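Local coordinates for protein biliverdin reductase (Synechocystis sp., PDB 5B3V) that probably reduces biliverdin IX alpha to bilirubin using NADPH, as a two-domain member of the Gfo/Idh/MocA oxidoreductase family, at residues A156-I161 with N247-T252; F180-A185 with A234-G239. All coordinates share one frame; numbering follows the deposited sequence.

Contact 1. Residues A156-I161 with N247-T252; sequences ARYSTI and NERIFT. With BLA (biliverdine IX alpha), chain F.
Arg-157 O is gripped by two donors: Thr-252 N reaches it at 2.8 Å in a nearly straight bond (172° at the hydrogen), and water 1, which also bonds Thr-252 OG1, donates a second hydrogen. Five antiparallel pairs follow in unbroken register from Arg-157 with Thr-252 to Ile-161 with Glu-248. Their reciprocal N-H...O bonds join Arg-157 to Thr-252, Ser-159 to Ile-250 and Ile-161 to Glu-248.

On the face carrying Ser-159, a side-chain bond crosses the strands: Ser-159 OG donates to Glu-248 OE1 at 2.6 Å, nearly along the carboxylate C-O axis. Arg-157 NH2 stays 5.5 Å from Glu-248 OE1, near enough perhaps to favour the ionised carboxylate, while Arg-157 NH1 forms its salt bridge with Glu-235.

The other face carries Tyr-158, Thr-160, Arg-249 and Phe-251. The backbone puts Tyr-158 CB over the centre of the Phe-251 ring, 4.1 Å from its centroid, in a CH-pi contact; chi1 of -173° then carries the Tyr-158 ring on past it, CD1 nearest to Phe-251. The two rings meet obliquely, planes 32° apart, and Thr-160 CG2 lies over the rim of the Tyr-158 face turned from Phe-251.

Arg-249 runs alongside Tyr-158 toward the chain F biliverdin. Methyl CMD of this pigment sits over a guanidinium face, 3.3 Å from Arg-249 NH2, while Arg-249 NH1 donates to water 2 at the guanidinium edge and forms a salt bridge with Glu-265. Cutting this side chain back to alanine is likely to leave Glu-265 without its partner and the pigment methyl without the flat group it rests on.

Strand 153-163 also pairs in parallel with strand 233-241, and helix 186-196 packs against the Tyr-158 and Phe-251 face, where Phe-192 meets Phe-251 and Arg-188 bonds Thr-160 OG1.

Contact 2. Residues F180-A185 with A234-G239; sequences FPLVAA and AEVIYG. With BLA (biliverdine IX alpha), chain G.
Tyr-238 turns its ring toward the short helix 181-184 because chi1 of 172° sets CG opposite the backbone N, while Leu-182, with chi1 of -64° and chi2 of -177°, sends CD2 back toward the strand. Leu-182 and Tyr-238 run antiparallel past one another, and Leu-182 CD2 comes to rest 3.8 Å from Tyr-238 CB. A longer approach, 4.3 Å, brings the same methyl to Val-236 CG1. Further along the tyrosine, two small groups approach the ring obliquely from the same side: Pro-181 CB lies 3.8 Å from Tyr-238 CE1, and Ala-185 CB lies 3.6 Å from Tyr-238 CE2.

This is helix-on-sheet packing in the C-terminal alpha/beta domain of the Gfo/Idh/MocA family, purely apolar across the two segments. The helix is a single turn with Phe-180 at the N-cap position; Phe-180 O accepts the first helical bond, from Ala-184 N at 2.9 Å. Ala-185 then leaves helical geometry, leading into helix 186-196.

At the pigment end, Tyr-238 OH bonds Lys-240 NZ and, weakly, O1A of the chain F biliverdin. The chain G biliverdin brings O2A to 4.2 Å from Tyr-238 CE2, and its CBA approaches Ala-184 O at 3.7 Å.

How the contacts relate
Contacts 1 and 2 have centres 11 Å apart in the C-terminal domain: contact 1 lies within its mixed sheet, and contact 2 packs a short helix on strand 233-241 of that sheet. Strands 153-163 and 233-241 are parallel neighbours, and strand 248-255 flanks the former on its other side. Along the chain the order is 156-161, 180-185, 234-239, 247-252, so both segments of contact 2 fall between those of contact 1. Ala-156 O and Glu-235 N, 2.9 Å apart, probably bond directly between them, and Thr-160 packs on Tyr-238. Contact 1 borders the chain F biliverdin and contact 2 both: sheet and short helix thus contribute to a pigment site beside the bound NADP.

Contact 1. Residues A156-I161 with N247-T252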
loop_
_atom_site.group_PDB
_atom_site.type_symbol
_atom_site.label_atom_id
_atom_site.label_comp_id
_atom_site.label_asym_id
_atom_site.label_seq_id
_atom_site.Cartn_x
_atom_site.Cartn_y
_atom_site.Cartn_z
ATOM N N ALA A 156 11.723 -17.683 4.370
ATOM C CA ALA A 156 11.707 -16.355 3.772
ATOM C C ALA A 156 11.559 -15.298 4.856
ATOM O O ALA A 156 10.885 -15.520 5.866
ATOM C CB ALA A 156 10.566 -16.219 2.758
ATOM N N ARG A 157 12.181 -14.143 4.628
ATOM C CA ARG A 157 12.152 -13.038 5.575
ATOM C C ARG A 157 12.212 -11.728 4.807
ATOM O O ARG A 157 12.976 -11.603 3.847
ATOM C CB ARG A 157 13.319 -13.132 6.565
ATOM C CG ARG A 157 13.477 -11.944 7.504
ATOM C CD ARG A 157 14.646 -12.185 8.460
ATOM N NE ARG A 157 14.854 -11.086 9.400
ATOM C CZ ARG A 157 14.347 -11.044 10.628
ATOM N NH1 ARG A 157 13.590 -12.039 11.070
ATOM N NH2 ARG A 157 14.592 -10.004 11.415
ATOM N N TYR A 158 11.399 -10.759 5.228
ATOM C CA TYR A 158 11.434 -9.409 4.675
ATOM C C TYR A 158 11.497 -8.429 5.839
ATOM O O TYR A 158 10.523 -8.282 6.587
ATOM C CB TYR A 158 10.223 -9.132 3.781
ATOM C CG TYR A 158 10.308 -7.811 3.049
ATOM C CD1 TYR A 158 11.488 -7.415 2.434
ATOM C CD2 TYR A 158 9.212 -6.964 2.969
ATOM C CE1 TYR A 158 11.574 -6.210 1.766
ATOM C CE2 TYR A 158 9.290 -5.757 2.302
ATOM C CZ TYR A 158 10.475 -5.386 1.702
ATOM O OH TYR A 158 10.559 -4.185 1.037
ATOM N N SER A 159 12.644 -7.776 6.003
ATOM C CA SER A 159 12.866 -6.814 7.075
ATOM C C SER A 159 12.941 -5.410 6.495
ATOM O O SER A 159 13.714 -5.156 5.564
ATOM C CB SER A 159 14.153 -7.134 7.843
ATOM O OG SER A 159 14.619 -6.006 8.567
ATOM N N THR A 160 12.130 -4.505 7.039
ATOM C CA THR A 160 12.192 -3.083 6.712
ATOM C C THR A 160 12.261 -2.318 8.025
ATOM O O THR A 160 11.299 -2.326 8.799
ATOM C CB THR A 160 10.985 -2.631 5.884
ATOM O OG1 THR A 160 9.793 -2.745 6.670
ATOM C CG2 THR A 160 10.839 -3.473 4.629
ATOM N N ILE A 161 13.393 -1.669 8.281
ATOM C CA ILE A 161 13.589 -0.900 9.503
ATOM C C ILE A 161 13.925 0.533 9.111
ATOM O O ILE A 161 14.955 0.782 8.470
ATOM C CB ILE A 161 14.676 -1.511 10.402
ATOM C CG1 ILE A 161 14.138 -2.793 11.048
ATOM C CG2 ILE A 161 15.107 -0.518 11.464
ATOM C CD1 ILE A 161 15.164 -3.615 11.796
ATOM N N ASN A 247 19.195 0.995 9.589
ATOM C CA ASN A 247 18.158 0.751 8.601
ATOM C C ASN A 247 18.396 -0.573 7.888
ATOM O O ASN A 247 19.530 -1.045 7.766
ATOM C CB ASN A 247 18.101 1.888 7.583
ATOM C CG ASN A 247 17.653 3.190 8.198
ATOM O OD1 ASN A 247 17.195 3.225 9.340
ATOM N ND2 ASN A 247 17.769 4.272 7.441
ATOM N N GLU A 248 17.301 -1.178 7.434
ATOM C CA GLU A 248 17.342 -2.389 6.628
ATOM C C GLU A 248 16.173 -2.370 5.657
ATOM O O GLU A 248 15.093 -1.877 5.991
ATOM C CB GLU A 248 17.261 -3.660 7.482
ATOM C CG GLU A 248 18.467 -3.948 8.352
ATOM C CD GLU A 248 18.215 -5.119 9.276
ATOM O OE1 GLU A 248 17.096 -5.671 9.225
ATOM O OE2 GLU A 248 19.122 -5.500 10.050
ATOM N N ARG A 249 16.406 -2.901 4.446
ATOM C CA ARG A 249 15.344 -3.269 3.501
ATOM C C ARG A 249 15.853 -4.524 2.789
ATOM O O ARG A 249 16.392 -4.475 1.679
ATOM C CB ARG A 249 14.994 -2.147 2.525
ATOM C CG ARG A 249 13.870 -2.525 1.559
ATOM C CD ARG A 249 13.080 -1.315 1.086
ATOM N NE ARG A 249 13.907 -0.345 0.373
ATOM C CZ ARG A 249 14.277 -0.473 -0.897
ATOM N NH1 ARG A 249 13.897 -1.531 -1.598
ATOM N NH2 ARG A 249 15.027 0.458 -1.469
ATOM N N ILE A 250 15.679 -5.664 3.452
ATOM C CA ILE A 250 16.287 -6.925 3.047
ATOM C C ILE A 250 15.180 -7.942 2.816
ATOM O O ILE A 250 14.366 -8.197 3.713
ATOM C CB ILE A 250 17.278 -7.440 4.101
ATOM C CG1 ILE A 250 18.312 -6.365 4.440
ATOM C CG2 ILE A 250 17.956 -8.709 3.614
ATOM C CD1 ILE A 250 19.033 -6.606 5.754
ATOM N N PHE A 251 15.162 -8.530 1.623
ATOM C CA PHE A 251 14.251 -9.614 1.278
ATOM C C PHE A 251 15.097 -10.854 1.009
ATOM O O PHE A 251 15.879 -10.881 0.052
ATOM C CB PHE A 251 13.402 -9.247 0.063
ATOM C CG PHE A 251 12.071 -9.947 0.009
ATOM C CD1 PHE A 251 10.982 -9.340 -0.591
ATOM C CD2 PHE A 251 11.904 -11.209 0.559
ATOM C CE1 PHE A 251 9.757 -9.980 -0.647
ATOM C CE2 PHE A 251 10.680 -11.852 0.508
ATOM C CZ PHE A 251 9.606 -11.237 -0.095
ATOM N N THR A 252 14.951 -11.868 1.856
ATOM C CA THR A 252 15.677 -13.122 1.719
ATOM C C THR A 252 14.692 -14.252 1.457
ATOM O O THR A 252 13.638 -14.330 2.098
ATOM C CB THR A 252 16.507 -13.433 2.971
ATOM O OG1 THR A 252 17.270 -12.279 3.340
ATOM C CG2 THR A 252 17.456 -14.595 2.710
HETATM C CHA BLA F . 9.093 3.942 2.191
HETATM N NA BLA F . 10.683 5.419 3.517
HETATM C C1A BLA F . 9.486 4.829 3.409
HETATM C C2A BLA F . 8.721 5.122 4.500
HETATM C C3A BLA F . 9.488 5.899 5.268
HETATM C C4A BLA F . 10.645 6.080 4.671
HETATM C CMA BLA F . 9.240 6.562 6.616
HETATM C CAA BLA F . 7.263 4.586 4.732
HETATM C CBA BLA F . 6.135 5.339 5.531
HETATM C CGA BLA F . 6.209 5.664 7.043
HETATM O O1A BLA F . 5.923 4.742 7.842
HETATM O O2A BLA F . 6.403 6.858 7.365
HETATM C CHB BLA F . 11.703 6.929 5.373
HETATM N NB BLA F . 13.317 7.260 3.417
HETATM C C1B BLA F . 12.693 7.687 4.509
HETATM C C2B BLA F . 13.085 8.911 4.825
HETATM C C3B BLA F . 13.964 9.295 3.889
HETATM C C4B BLA F . 14.101 8.274 3.041
HETATM C CMB BLA F . 12.516 9.639 6.058
HETATM O OB BLA F . 14.895 8.212 1.939
HETATM C CAB BLA F . 14.666 10.429 3.717
HETATM C CBB BLA F . 14.558 11.602 4.703
HETATM N NC BLA F . 12.683 7.247 -0.377
HETATM C C1C BLA F . 13.232 8.446 -0.598
HETATM C C2C BLA F . 13.859 8.415 -1.767
HETATM C C3C BLA F . 13.716 7.212 -2.303
HETATM C C4C BLA F . 12.977 6.484 -1.431
HETATM C CMC BLA F . 14.622 9.585 -2.406
HETATM O OC BLA F . 13.132 9.484 0.275
HETATM C CAC BLA F . 14.267 6.948 -3.503
HETATM C CBC BLA F . 14.121 5.580 -4.177
HETATM C CHD BLA F . 12.530 5.019 -1.567
HETATM N ND BLA F . 10.767 4.903 0.428
HETATM C C1D BLA F . 11.568 4.396 -0.530
HETATM C C2D BLA F . 11.425 3.091 -0.546
HETATM C C3D BLA F . 10.581 2.726 0.396
HETATM C C4D BLA F . 10.143 3.850 1.018
HETATM C CMD BLA F . 12.156 2.136 -1.497
HETATM C CAD BLA F . 10.278 1.211 0.498
HETATM C CBD BLA F . 9.596 0.598 1.727
HETATM C CGD BLA F . 10.379 0.709 3.021
HETATM O O1D BLA F . 11.625 0.737 2.940
HETATM O O2D BLA F . 9.704 0.656 4.070
HETATM O O HOH W 1 15.740 -10.902 4.875
HETATM O O HOH W 2 12.320 -4.106 -1.782
#

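Contact 2. Residues F180-A185 with A234-G239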
loop_
_atom_site.group_PDB
_atom_site.type_symbol
_atom_site.label_atom_id
_atom_site.label_comp_id
_atom_site.label_asym_id
_atom_site.label_seq_id
_atom_site.Cartn_x
_atom_site.Cartn_y
_atom_site.Cartn_z
ATOM N N PHE A 180 -3.073 -0.190 12.756
ATOM C CA PHE A 180 -2.105 -1.228 13.075
ATOM C C PHE A 180 -0.984 -1.204 12.039
ATOM O O PHE A 180 -1.262 -1.198 10.831
ATOM C CB PHE A 180 -2.775 -2.599 13.119
ATOM C CG PHE A 180 -1.844 -3.714 13.497
ATOM C CD1 PHE A 180 -1.309 -3.788 14.774
ATOM C CD2 PHE A 180 -1.503 -4.686 12.575
ATOM C CE1 PHE A 180 -0.446 -4.812 15.122
ATOM C CE2 PHE A 180 -0.644 -5.714 12.918
ATOM C CZ PHE A 180 -0.115 -5.776 14.194
ATOM N N PRO A 181 0.283 -1.170 12.465
ATOM C CA PRO A 181 1.378 -0.927 11.506
ATOM C C PRO A 181 1.428 -1.908 10.347
ATOM O O PRO A 181 1.752 -1.502 9.225
ATOM C CB PRO A 181 2.628 -1.024 12.389
ATOM C CG PRO A 181 2.149 -0.614 13.742
ATOM C CD PRO A 181 0.758 -1.165 13.859
ATOM N N LEU A 182 1.123 -3.188 10.575
ATOM C CA LEU A 182 1.133 -4.143 9.472
ATOM C C LEU A 182 -0.101 -4.027 8.588
ATOM O O LEU A 182 -0.067 -4.484 7.440
ATOM C CB LEU A 182 1.268 -5.575 9.994
ATOM C CG LEU A 182 2.573 -5.890 10.728
ATOM C CD1 LEU A 182 2.632 -7.354 11.135
ATOM C CD2 LEU A 182 3.775 -5.518 9.869
ATOM N N VAL A 183 -1.185 -3.436 9.092
ATOM C CA VAL A 183 -2.301 -3.078 8.223
ATOM C C VAL A 183 -1.924 -1.889 7.353
ATOM O O VAL A 183 -2.216 -1.855 6.151
ATOM C CB VAL A 183 -3.559 -2.787 9.062
ATOM C CG1 VAL A 183 -4.624 -2.097 8.218
ATOM C CG2 VAL A 183 -4.099 -4.073 9.662
ATOM N N ALA A 184 -1.252 -0.899 7.947
ATOM C CA ALA A 184 -0.851 0.290 7.205
ATOM C C ALA A 184 0.280 -0.022 6.233
ATOM O O ALA A 184 0.261 0.439 5.086
ATOM C CB ALA A 184 -0.445 1.394 8.179
ATOM N N ALA A 185 1.266 -0.804 6.663
ATOM C CA ALA A 185 2.357 -1.234 5.784
ATOM C C ALA A 185 2.008 -2.568 5.123
ATOM O O ALA A 185 2.744 -3.554 5.189
ATOM C CB ALA A 185 3.664 -1.322 6.564
ATOM N N ALA A 234 7.559 -17.794 6.809
ATOM C CA ALA A 234 7.891 -16.430 6.437
ATOM C C ALA A 234 7.916 -15.540 7.670
ATOM O O ALA A 234 7.097 -15.699 8.581
ATOM C CB ALA A 234 6.892 -15.883 5.411
ATOM N N GLU A 235 8.862 -14.605 7.689
ATOM C CA GLU A 235 9.009 -13.638 8.766
ATOM C C GLU A 235 8.865 -12.235 8.196
ATOM O O GLU A 235 9.566 -11.874 7.245
ATOM C CB GLU A 235 10.364 -13.796 9.461
ATOM C CG GLU A 235 10.565 -15.163 10.091
ATOM C CD GLU A 235 12.003 -15.420 10.493
ATOM O OE1 GLU A 235 12.896 -14.676 10.036
ATOM O OE2 GLU A 235 12.245 -16.375 11.259
ATOM N N VAL A 236 7.961 -11.452 8.778
ATOM C CA VAL A 236 7.688 -10.084 8.349
ATOM C C VAL A 236 8.062 -9.164 9.502
ATOM O O VAL A 236 7.407 -9.181 10.553
ATOM C CB VAL A 236 6.220 -9.889 7.945
ATOM C CG1 VAL A 236 5.955 -8.433 7.592
ATOM C CG2 VAL A 236 5.858 -10.806 6.787
ATOM N N ILE A 237 9.109 -8.363 9.311
ATOM C CA ILE A 237 9.633 -7.470 10.341
ATOM C C ILE A 237 9.459 -6.038 9.857
ATOM O O ILE A 237 9.996 -5.663 8.807
ATOM C CB ILE A 237 11.108 -7.763 10.658
ATOM C CG1 ILE A 237 11.352 -9.274 10.706
ATOM C CG2 ILE A 237 11.509 -7.118 11.980
ATOM C CD1 ILE A 237 10.643 -9.973 11.849
ATOM N N TYR A 238 8.707 -5.245 10.616
ATOM C CA TYR A 238 8.488 -3.835 10.317
ATOM C C TYR A 238 8.821 -3.026 11.558
ATOM O O TYR A 238 8.259 -3.274 12.631
ATOM C CB TYR A 238 7.042 -3.576 9.872
ATOM C CG TYR A 238 6.690 -2.109 9.725
ATOM C CD1 TYR A 238 6.222 -1.371 10.809
ATOM C CD2 TYR A 238 6.814 -1.463 8.500
ATOM C CE1 TYR A 238 5.899 -0.037 10.682
ATOM C CE2 TYR A 238 6.489 -0.127 8.364
ATOM C CZ TYR A 238 6.033 0.580 9.456
ATOM O OH TYR A 238 5.709 1.909 9.320
ATOM N N GLY A 239 9.719 -2.066 11.411
ATOM C CA GLY A 239 10.109 -1.219 12.520
ATOM C C GLY A 239 10.492 0.156 12.021
ATOM O O GLY A 239 11.070 0.312 10.941
HETATM C CHA BLA G . 5.479 3.124 0.651
HETATM N NA BLA G . 5.808 5.487 1.629
HETATM C C1A BLA G . 5.121 4.337 1.550
HETATM C C2A BLA G . 4.092 4.395 2.405
HETATM C C3A BLA G . 4.117 5.593 2.976
HETATM C C4A BLA G . 5.172 6.258 2.516
HETATM C CMA BLA G . 3.119 6.116 4.017
HETATM C CAA BLA G . 3.002 3.334 2.659
HETATM C CBA BLA G . 3.108 2.577 4.002
HETATM C CGA BLA G . 4.394 1.754 4.145
HETATM O O1A BLA G . 4.540 0.799 3.350
HETATM O O2A BLA G . 5.173 2.059 5.074
HETATM C CHB BLA G . 5.538 7.685 2.973
HETATM N NB BLA G . 7.911 7.509 1.968
HETATM C C1B BLA G . 6.983 8.136 2.690
HETATM C C2B BLA G . 7.498 9.272 3.144
HETATM C C3B BLA G . 8.746 9.368 2.714
HETATM C C4B BLA G . 9.011 8.275 1.990
HETATM C CMB BLA G . 6.773 10.301 4.014
HETATM O OB BLA G . 10.140 7.895 1.332
HETATM C CAB BLA G . 9.544 10.402 3.005
HETATM C CBB BLA G . 10.968 10.403 2.440
HETATM N NC BLA G . 7.576 7.488 -1.090
HETATM C C1C BLA G . 7.852 8.773 -0.866
HETATM C C2C BLA G . 8.915 9.130 -1.582
HETATM C C3C BLA G . 9.314 8.051 -2.280
HETATM C C4C BLA G . 8.485 7.058 -1.958
HETATM C CMC BLA G . 9.481 10.563 -1.526
HETATM O OC BLA G . 7.114 9.530 -0.010
HETATM C CAC BLA G . 10.319 7.848 -3.151
HETATM C CBC BLA G . 11.267 8.984 -3.551
HETATM C CHD BLA G . 8.598 5.642 -2.543
HETATM N ND BLA G . 6.999 4.673 -0.739
HETATM C C1D BLA G . 7.739 4.568 -1.846
HETATM C C2D BLA G . 7.639 3.330 -2.298
HETATM C C3D BLA G . 6.832 2.650 -1.499
HETATM C C4D BLA G . 6.427 3.477 -0.526
HETATM C CMD BLA G . 8.333 2.775 -3.543
HETATM C CAD BLA G . 6.505 1.171 -1.743
HETATM C CBD BLA G . 7.289 0.353 -0.728
HETATM C CGD BLA G . 7.138 -1.153 -0.911
HETATM O O1D BLA G . 7.483 -1.599 -2.025
HETATM O O2D BLA G . 6.783 -1.828 0.080
#